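Local coordinates for halogenase PltM (Pseudomonas fluorescens, PDB 6BZN), which halogenates phenolic substrates with unusual breadth of substrate and halide, as a flavoprotein that binds FAD, at residues L205-G210 against N325-Q330; F219-N224 against N314-I319; Q341-I346 against H388-V393. All blocks are in the same frame, centred on the assembly; numbering follows the deposited sequence.

Contact 1: residues L205-G210 against N325-Q330; sequences LRTTEG and NYRSVQ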
loop_
_atom_site.group_PDB
_atom_site.type_symbol
_atom_site.label_atom_id
_atom_site.label_comp_id
_atom_site.label_asym_id
_atom_site.label_seq_id
_atom_site.Cartn_x
_atom_site.Cartn_y
_atom_site.Cartn_z
ATOM N N LEU A 205 -5.082 -14.782 15.815
ATOM C CA LEU A 205 -6.043 -14.287 14.817
ATOM C C LEU A 205 -5.595 -14.451 13.357
ATOM O O LEU A 205 -6.428 -14.366 12.466
ATOM C CB LEU A 205 -6.406 -12.823 15.091
ATOM C CG LEU A 205 -6.841 -12.525 16.534
ATOM C CD1 LEU A 205 -6.818 -11.034 16.828
ATOM C CD2 LEU A 205 -8.206 -13.109 16.785
ATOM N N ARG A 206 -4.311 -14.699 13.116
ATOM C CA ARG A 206 -3.791 -14.756 11.750
ATOM C C ARG A 206 -3.963 -16.120 11.089
ATOM O O ARG A 206 -3.809 -17.167 11.731
ATOM C CB ARG A 206 -2.325 -14.358 11.727
ATOM C CG ARG A 206 -1.803 -14.149 10.326
ATOM C CD ARG A 206 -0.403 -13.605 10.343
ATOM N NE ARG A 206 -0.374 -12.230 10.832
ATOM C CZ ARG A 206 0.722 -11.494 10.888
ATOM N NH1 ARG A 206 1.872 -12.001 10.475
ATOM N NH2 ARG A 206 0.662 -10.246 11.356
ATOM N N THR A 207 -4.260 -16.092 9.791
ATOM C CA THR A 207 -4.398 -17.308 8.989
ATOM C C THR A 207 -4.100 -16.997 7.525
ATOM O O THR A 207 -4.162 -15.840 7.118
ATOM C CB THR A 207 -5.822 -17.906 9.113
ATOM O OG1 THR A 207 -5.900 -19.135 8.397
ATOM C CG2 THR A 207 -6.867 -16.971 8.564
ATOM N N THR A 208 -3.768 -18.039 6.765
ATOM C CA THR A 208 -3.710 -17.981 5.315
ATOM C C THR A 208 -4.903 -18.688 4.670
ATOM O O THR A 208 -5.015 -18.692 3.441
ATOM C CB THR A 208 -2.399 -18.582 4.783
ATOM O OG1 THR A 208 -2.302 -19.953 5.179
ATOM C CG2 THR A 208 -1.197 -17.809 5.327
ATOM N N GLU A 209 -5.803 -19.257 5.482
ATOM C CA GLU A 209 -6.968 -19.972 4.960
ATOM C C GLU A 209 -7.809 -19.003 4.157
ATOM O O GLU A 209 -8.021 -17.871 4.584
ATOM C CB GLU A 209 -7.818 -20.554 6.104
ATOM C CG GLU A 209 -8.929 -21.520 5.674
ATOM C CD GLU A 209 -10.198 -20.866 5.105
ATOM O OE1 GLU A 209 -10.869 -21.535 4.280
ATOM O OE2 GLU A 209 -10.552 -19.710 5.457
ATOM N N GLY A 210 -8.284 -19.448 3.003
ATOM C CA GLY A 210 -9.202 -18.663 2.191
ATOM C C GLY A 210 -8.579 -17.599 1.292
ATOM O O GLY A 210 -9.312 -16.920 0.571
ATOM N N ASN A 325 1.477 -13.288 2.075
ATOM C CA ASN A 325 0.041 -13.076 2.190
ATOM C C ASN A 325 -0.507 -13.638 3.493
ATOM O O ASN A 325 -0.202 -14.763 3.842
ATOM C CB ASN A 325 -0.720 -13.748 1.042
ATOM C CG ASN A 325 0.151 -13.999 -0.169
ATOM O OD1 ASN A 325 0.778 -15.062 -0.278
ATOM N ND2 ASN A 325 0.239 -13.018 -1.065
ATOM N N TYR A 326 -1.358 -12.869 4.155
ATOM C CA TYR A 326 -2.050 -13.336 5.362
ATOM C C TYR A 326 -3.236 -12.443 5.617
ATOM O O TYR A 326 -3.296 -11.326 5.097
ATOM C CB TYR A 326 -1.105 -13.370 6.561
ATOM C CG TYR A 326 -0.395 -12.069 6.850
ATOM C CD1 TYR A 326 -0.968 -11.108 7.675
ATOM C CD2 TYR A 326 0.842 -11.802 6.303
ATOM C CE1 TYR A 326 -0.321 -9.901 7.938
ATOM C CE2 TYR A 326 1.493 -10.596 6.549
ATOM C CZ TYR A 326 0.913 -9.655 7.374
ATOM O OH TYR A 326 1.568 -8.470 7.609
ATOM N N ARG A 327 -4.189 -12.958 6.382
ATOM C CA ARG A 327 -5.336 -12.193 6.832
ATOM C C ARG A 327 -5.599 -12.556 8.288
ATOM O O ARG A 327 -4.905 -13.406 8.853
ATOM C CB ARG A 327 -6.560 -12.479 5.961
ATOM C CG ARG A 327 -7.079 -13.898 6.026
ATOM C CD ARG A 327 -8.372 -14.082 5.237
ATOM N NE ARG A 327 -8.887 -15.419 5.547
ATOM C CZ ARG A 327 -9.779 -15.722 6.490
ATOM N NH1 ARG A 327 -10.359 -14.794 7.258
ATOM N NH2 ARG A 327 -10.110 -16.991 6.659
ATOM N N SER A 328 -6.572 -11.882 8.891
ATOM C CA SER A 328 -6.974 -12.162 10.271
ATOM C C SER A 328 -8.475 -12.291 10.389
ATOM O O SER A 328 -9.231 -11.654 9.655
ATOM C CB SER A 328 -6.486 -11.073 11.216
ATOM O OG SER A 328 -5.072 -10.977 11.232
ATOM N N VAL A 329 -8.903 -13.121 11.331
ATOM C CA VAL A 329 -10.327 -13.368 11.541
ATOM C C VAL A 329 -11.006 -12.233 12.334
ATOM O O VAL A 329 -12.216 -12.025 12.215
ATOM C CB VAL A 329 -10.583 -14.752 12.196
ATOM C CG1 VAL A 329 -9.998 -15.865 11.342
ATOM C CG2 VAL A 329 -10.014 -14.840 13.605
ATOM N N GLN A 330 -10.227 -11.537 13.159
ATOM C CA GLN A 330 -10.664 -10.355 13.913
ATOM C C GLN A 330 -9.431 -9.490 14.084
ATOM O O GLN A 330 -8.309 -9.986 13.931
ATOM C CB GLN A 330 -11.158 -10.718 15.316
ATOM C CG GLN A 330 -12.458 -11.501 15.375
ATOM C CD GLN A 330 -12.937 -11.728 16.811
ATOM O OE1 GLN A 330 -12.153 -11.683 17.753
ATOM N NE2 GLN A 330 -14.228 -11.972 16.972
HETATM O O HOH W 1 -2.881 -10.941 12.379
#

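Contact 2: residues F219-N224 against N314-I319; sequences FTHMLN and NAREWI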
loop_
_atom_site.group_PDB
_atom_site.type_symbol
_atom_site.label_atom_id
_atom_site.label_comp_id
_atom_site.label_asym_id
_atom_site.label_seq_id
_atom_site.Cartn_x
_atom_site.Cartn_y
_atom_site.Cartn_z
ATOM N N PHE A 219 13.405 -8.497 -2.596
ATOM C CA PHE A 219 13.563 -7.055 -2.749
ATOM C C PHE A 219 14.870 -6.500 -2.206
ATOM O O PHE A 219 15.486 -7.055 -1.281
ATOM C CB PHE A 219 12.376 -6.292 -2.151
ATOM C CG PHE A 219 12.000 -6.728 -0.762
ATOM C CD1 PHE A 219 11.184 -7.836 -0.567
ATOM C CD2 PHE A 219 12.470 -6.048 0.342
ATOM C CE1 PHE A 219 10.836 -8.253 0.713
ATOM C CE2 PHE A 219 12.118 -6.450 1.623
ATOM C CZ PHE A 219 11.296 -7.550 1.808
ATOM N N THR A 220 15.288 -5.397 -2.814
ATOM C CA THR A 220 16.529 -4.739 -2.449
ATOM C C THR A 220 16.538 -3.315 -3.019
ATOM O O THR A 220 15.589 -2.896 -3.705
ATOM C CB THR A 220 17.764 -5.545 -2.948
ATOM O OG1 THR A 220 18.945 -5.048 -2.318
ATOM C CG2 THR A 220 17.939 -5.453 -4.464
ATOM N N HIS A 221 17.620 -2.600 -2.748
ATOM C CA HIS A 221 17.889 -1.331 -3.376
ATOM C C HIS A 221 19.197 -1.417 -4.160
ATOM O O HIS A 221 20.162 -2.027 -3.700
ATOM C CB HIS A 221 18.011 -0.216 -2.338
ATOM C CG HIS A 221 16.713 0.226 -1.740
ATOM N ND1 HIS A 221 16.655 1.167 -0.731
ATOM C CD2 HIS A 221 15.435 -0.131 -1.992
ATOM C CE1 HIS A 221 15.392 1.387 -0.411
ATOM N NE2 HIS A 221 14.630 0.620 -1.169
ATOM N N MET A 222 19.218 -0.773 -5.327
ATOM C CA MET A 222 20.365 -0.839 -6.236
ATOM C C MET A 222 20.831 0.512 -6.716
ATOM O O MET A 222 20.050 1.476 -6.806
ATOM C CB MET A 222 20.038 -1.688 -7.460
ATOM C CG MET A 222 19.629 -3.120 -7.151
ATOM S SD MET A 222 19.625 -4.069 -8.682
ATOM C CE MET A 222 18.939 -5.607 -8.093
ATOM N N LEU A 223 22.115 0.561 -7.064
ATOM C CA LEU A 223 22.716 1.697 -7.753
ATOM C C LEU A 223 22.837 1.426 -9.234
ATOM O O LEU A 223 22.937 0.275 -9.660
ATOM C CB LEU A 223 24.140 1.934 -7.258
ATOM C CG LEU A 223 24.273 2.392 -5.823
ATOM C CD1 LEU A 223 25.656 2.048 -5.277
ATOM C CD2 LEU A 223 24.004 3.888 -5.788
ATOM N N ASN A 224 22.895 2.511 -10.000
ATOM C CA ASN A 224 23.120 2.466 -11.446
ATOM C C ASN A 224 22.110 1.616 -12.217
ATOM O O ASN A 224 22.474 0.935 -13.183
ATOM C CB ASN A 224 24.570 2.019 -11.749
ATOM C CG ASN A 224 25.588 3.093 -11.416
ATOM O OD1 ASN A 224 25.258 4.274 -11.380
ATOM N ND2 ASN A 224 26.829 2.694 -11.170
ATOM N N ASN A 314 24.043 -4.060 -6.496
ATOM C CA ASN A 314 23.194 -4.169 -5.334
ATOM C C ASN A 314 23.799 -3.355 -4.204
ATOM O O ASN A 314 24.997 -3.430 -3.990
ATOM C CB ASN A 314 23.074 -5.641 -4.941
ATOM C CG ASN A 314 21.794 -5.947 -4.237
ATOM O OD1 ASN A 314 21.049 -5.037 -3.869
ATOM N ND2 ASN A 314 21.534 -7.222 -4.012
ATOM N N ALA A 315 22.984 -2.541 -3.532
ATOM C CA ALA A 315 23.438 -1.688 -2.422
ATOM C C ALA A 315 23.057 -2.210 -1.050
ATOM O O ALA A 315 23.371 -1.574 -0.048
ATOM C CB ALA A 315 22.883 -0.282 -2.590
ATOM N N ARG A 316 22.325 -3.318 -1.015
ATOM C CA ARG A 316 21.930 -4.000 0.217
ATOM C C ARG A 316 21.942 -5.503 -0.052
ATOM O O ARG A 316 22.024 -5.928 -1.212
ATOM C CB ARG A 316 20.465 -3.720 0.585
ATOM C CG ARG A 316 19.919 -2.325 0.444
ATOM C CD ARG A 316 18.471 -2.311 0.930
ATOM N NE ARG A 316 18.410 -2.865 2.274
ATOM C CZ ARG A 316 18.804 -2.234 3.382
ATOM N NH1 ARG A 316 19.242 -0.966 3.345
ATOM N NH2 ARG A 316 18.750 -2.875 4.538
ATOM N N GLU A 317 21.772 -6.297 1.000
ATOM C CA GLU A 317 21.465 -7.717 0.830
ATOM C C GLU A 317 20.024 -7.856 0.359
ATOM O O GLU A 317 19.141 -7.118 0.815
ATOM C CB GLU A 317 21.647 -8.500 2.140
ATOM C CG GLU A 317 23.064 -8.460 2.698
ATOM C CD GLU A 317 24.139 -8.809 1.670
ATOM O OE1 GLU A 317 24.103 -9.941 1.134
ATOM O OE2 GLU A 317 25.021 -7.942 1.399
ATOM N N TRP A 318 19.793 -8.773 -0.577
ATOM C CA TRP A 318 18.436 -9.183 -0.925
ATOM C C TRP A 318 17.712 -9.705 0.316
ATOM O O TRP A 318 18.320 -10.348 1.171
ATOM C CB TRP A 318 18.445 -10.310 -1.970
ATOM C CG TRP A 318 18.778 -9.940 -3.370
ATOM C CD1 TRP A 318 19.974 -10.137 -4.008
ATOM C CD2 TRP A 318 17.906 -9.342 -4.333
ATOM N NE1 TRP A 318 19.897 -9.695 -5.300
ATOM C CE2 TRP A 318 18.639 -9.204 -5.527
ATOM C CE3 TRP A 318 16.578 -8.907 -4.303
ATOM C CZ2 TRP A 318 18.088 -8.640 -6.683
ATOM C CZ3 TRP A 318 16.030 -8.358 -5.451
ATOM C CH2 TRP A 318 16.787 -8.231 -6.627
ATOM N N ILE A 319 16.421 -9.413 0.412
ATOM C CA ILE A 319 15.551 -10.050 1.389
ATOM C C ILE A 319 14.590 -10.925 0.603
ATOM O O ILE A 319 14.058 -10.478 -0.413
ATOM C CB ILE A 319 14.748 -9.010 2.197
ATOM C CG1 ILE A 319 15.685 -8.125 3.027
ATOM C CG2 ILE A 319 13.705 -9.690 3.085
ATOM C CD1 ILE A 319 16.232 -8.805 4.265
HETATM O O HOH W 2 16.923 -5.677 0.898
HETATM O O HOH W 3 18.599 1.159 1.216
#

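Contact 3: residues Q341-I346 against H388-V393; sequences QATGFI and HCLNAV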
loop_
_atom_site.group_PDB
_atom_site.type_symbol
_atom_site.label_atom_id
_atom_site.label_comp_id
_atom_site.label_asym_id
_atom_site.label_seq_id
_atom_site.Cartn_x
_atom_site.Cartn_y
_atom_site.Cartn_z
ATOM N N GLN A 341 -1.230 -3.631 8.675
ATOM C CA GLN A 341 -0.074 -4.531 8.469
ATOM C C GLN A 341 -0.026 -5.707 9.453
ATOM O O GLN A 341 0.384 -6.815 9.081
ATOM C CB GLN A 341 1.255 -3.780 8.559
ATOM C CG GLN A 341 1.544 -2.856 7.405
ATOM C CD GLN A 341 1.937 -3.589 6.123
ATOM O OE1 GLN A 341 1.284 -3.425 5.091
ATOM N NE2 GLN A 341 3.028 -4.366 6.172
ATOM N N ALA A 342 -0.424 -5.455 10.698
ATOM C CA ALA A 342 -0.513 -6.505 11.700
ATOM C C ALA A 342 -1.691 -7.467 11.451
ATOM O O ALA A 342 -1.694 -8.570 11.986
ATOM C CB ALA A 342 -0.608 -5.893 13.084
ATOM N N THR A 343 -2.681 -7.037 10.666
ATOM C CA THR A 343 -3.913 -7.786 10.409
ATOM C C THR A 343 -3.856 -8.619 9.151
ATOM O O THR A 343 -4.210 -9.808 9.156
ATOM C CB THR A 343 -5.101 -6.801 10.255
ATOM O OG1 THR A 343 -5.178 -5.986 11.424
ATOM C CG2 THR A 343 -6.406 -7.521 10.088
ATOM N N GLY A 344 -3.451 -7.984 8.054
ATOM C CA GLY A 344 -3.426 -8.655 6.778
ATOM C C GLY A 344 -2.566 -7.957 5.757
ATOM O O GLY A 344 -2.416 -6.740 5.805
ATOM N N PHE A 345 -1.976 -8.735 4.857
ATOM C CA PHE A 345 -1.236 -8.192 3.722
ATOM C C PHE A 345 -1.409 -9.098 2.526
ATOM O O PHE A 345 -1.467 -10.299 2.685
ATOM C CB PHE A 345 0.248 -8.071 4.041
ATOM C CG PHE A 345 1.022 -7.342 2.978
ATOM C CD1 PHE A 345 0.932 -5.963 2.881
ATOM C CD2 PHE A 345 1.821 -8.025 2.077
ATOM C CE1 PHE A 345 1.638 -5.270 1.902
ATOM C CE2 PHE A 345 2.539 -7.345 1.105
ATOM C CZ PHE A 345 2.449 -5.959 1.023
ATOM N N ILE A 346 -1.474 -8.522 1.324
ATOM C CA ILE A 346 -1.680 -9.321 0.120
ATOM C C ILE A 346 -0.460 -9.292 -0.787
ATOM O O ILE A 346 0.147 -10.331 -1.036
ATOM C CB ILE A 346 -2.956 -8.872 -0.625
ATOM C CG1 ILE A 346 -4.201 -9.035 0.276
ATOM C CG2 ILE A 346 -3.124 -9.648 -1.920
ATOM C CD1 ILE A 346 -4.487 -10.442 0.787
ATOM N N HIS A 388 -13.872 -2.175 8.109
ATOM C CA HIS A 388 -13.019 -1.585 7.081
ATOM C C HIS A 388 -11.781 -2.459 6.777
ATOM O O HIS A 388 -11.536 -2.803 5.624
ATOM C CB HIS A 388 -12.568 -0.171 7.447
ATOM C CG HIS A 388 -11.425 0.292 6.610
ATOM N ND1 HIS A 388 -10.133 0.363 7.087
ATOM C CD2 HIS A 388 -11.356 0.571 5.289
ATOM C CE1 HIS A 388 -9.330 0.733 6.108
ATOM N NE2 HIS A 388 -10.047 0.854 5.005
ATOM N N CYS A 389 -11.024 -2.844 7.805
ATOM C CA CYS A 389 -9.737 -3.508 7.568
ATOM C C CYS A 389 -9.903 -4.880 6.927
ATOM O O CYS A 389 -9.224 -5.204 5.932
ATOM C CB CYS A 389 -8.914 -3.622 8.846
ATOM S SG CYS A 389 -7.251 -4.243 8.487
ATOM N N LEU A 390 -10.830 -5.673 7.458
ATOM C CA LEU A 390 -11.032 -7.022 6.925
ATOM C C LEU A 390 -11.606 -6.967 5.497
ATOM O O LEU A 390 -11.185 -7.736 4.650
ATOM C CB LEU A 390 -11.912 -7.885 7.831
ATOM C CG LEU A 390 -11.452 -8.119 9.285
ATOM C CD1 LEU A 390 -12.097 -9.385 9.858
ATOM C CD2 LEU A 390 -9.945 -8.144 9.509
ATOM N N ASN A 391 -12.533 -6.045 5.242
ATOM C CA ASN A 391 -13.057 -5.852 3.879
ATOM C C ASN A 391 -11.967 -5.390 2.924
ATOM O O ASN A 391 -11.930 -5.827 1.773
ATOM C CB ASN A 391 -14.211 -4.836 3.840
ATOM C CG ASN A 391 -15.496 -5.354 4.446
ATOM O OD1 ASN A 391 -15.583 -6.486 4.881
ATOM N ND2 ASN A 391 -16.519 -4.496 4.474
ATOM N N ALA A 392 -11.101 -4.490 3.386
ATOM C CA ALA A 392 -9.974 -3.997 2.571
ATOM C C ALA A 392 -8.995 -5.103 2.142
ATOM O O ALA A 392 -8.600 -5.182 0.967
ATOM C CB ALA A 392 -9.241 -2.903 3.311
ATOM N N VAL A 393 -8.656 -5.980 3.078
ATOM C CA VAL A 393 -7.772 -7.106 2.805
ATOM C C VAL A 393 -8.444 -8.090 1.828
ATOM O O VAL A 393 -7.806 -8.578 0.884
ATOM C CB VAL A 393 -7.330 -7.797 4.121
ATOM C CG1 VAL A 393 -6.562 -9.081 3.842
ATOM C CG2 VAL A 393 -6.458 -6.837 4.941
#

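Contact 1: residues L205-G210 against N325-Q330
R327 and E209 meet through a salt bridge and a backbone grip. The arginine CB turns to the sheet face it shares with T207. CG stands between the backbone N and the carbonyl carbon (chi1 65°) and passes the carbonyl oxygen of T207; CD extends toward E209 O. NE donates to E209 O at 2.8 Å, almost straight down the carbonyl bond, and NH2 reaches the same oxygen at 3.1 Å from above the carbonyl plane: a side-on grip. NH2 also forms a salt bridge with E209 OE2 at 3.0 Å, weak as a hydrogen bond, while T207 CG2 lies over one guanidinium face. A leucine in place of R327 would probably leave E209 O without these two donors and the E209 carboxylate without this counter-charge. On the face of the sheet that carries R206 and S328, the R206 guanidinium lies flat on the ring of Y326, an FAD-binding residue of this protein, planes 18° apart and CZ 3.9 Å from the centroid, a stacked cation-pi pair; A342 O and Q195 O hold its outer nitrogens. One water joins R206 NE to S328 OG, which also bonds to T343 O. T207 N donates to R327 O at 2.9 Å, while R327 N to T207 O and V329 N to L205 O are both 3.0 Å; L205 CD1 packs 3.4 Å from Q330 O. This two-stranded antiparallel sheet joins the end of helix 198-203 to the segment after strand 313-321; R327 and Q330 touch helix 383-406, and Y326 OH bonds to Q341 O in helix 340-343.

Contact 2: residues F219-N224 against N314-I319
Backbone hydrogen bonds pair F219 with I319 in both directions: F219 N to I319 O and I319 N to F219 O, each 3.0 Å. A third, A315 N to H221 O at 2.9 Å, lies beyond a two-residue shift in register, and M222 with N314 is a non-hydrogen-bonded antiparallel pair. CH-pi contacts come next. T220 CG2 sits over the six-membered ring of W318, 3.5 Å from its centroid and only 8° off the normal; with OG1 anti to the backbone N (chi1 -167°), the methyl takes the branch that meets the indole. I319 CB lies over one face of the F219 ring, 4.0 Å from the centroid. Apolar packing adds the M222 methyl CE against W318 CZ2 at 3.5 Å. Two waters supply the bridges: one donates to F219 O and E317 O, with a weak bond from R316 NE, and the other links R316 NH1 to ND1 of H221, whose NE2 bonds to E64 OE2. Strand 313-321 is the edge of a seven-stranded mixed sheet, with strand 273-281 on the far side of strand 215-223. Helix 291-301 packs on M222 and W318, and F219 touches V62, an FAD-binding residue.

Contact 3: residues Q341-I346 against H388-V393
This is a buried, apolar packing contact between the C-terminal end of helix 340-343, with the loop that follows it, and one side of the long helix 383-406. T343 touches the helix through its methyl: CG2 lies 3.6 Å from L390 CD2 and 3.7 Å from C389 SG, the threonine and leucine side chains crossing at about a right angle. OG1 lies beside the backbone N (chi1 -56°), which puts CG2 anti to that N; OG1 bonds to L339 O and N331 ND2. G344, the first residue to leave helical geometry, continues the approach without a side chain, its CA 4.0 Å from V393 CG2. A CB modelled on G344 would come within 2.8 Å of that methyl, so the close passage depends on its absence. The short helix 340-343 follows strand 336-338, an outermost strand of the five-stranded parallel sheet, consistent with the Rossmann-type FAD-binding fold of flavin-dependent halogenases; Q341 takes part in a different FAD site from the one I33 and A34 line. Farther along, I346 CD1 meets V393 CG1 at 3.9 Å, while I346 CG1 rests 3.7 Å from the backbone oxygen of V393. I346 also reaches N396, D397 and V400 of that helix.

In the fold
Contact 3 is the most buried of the three, with five of six touching residues buried and its centre about 11 Å from that of the chain; contacts 1 and 2 are only partly buried, at about 18 and 21 Å. Their chemistry differs: apolar helix packing in contact 3, strand pairing with charged and water-bridged side chains in contact 1, and strand pairing beside aromatic and apolar packing and water bridges in contact 2. Contacts 1 and 3 touch, their centres about 9 Å apart, and V329 O packs against L390 CD1 across the join. Contact 2 stands about 30 Å from contact 1 between centres, yet is nested within its loop, successive strands supplying both.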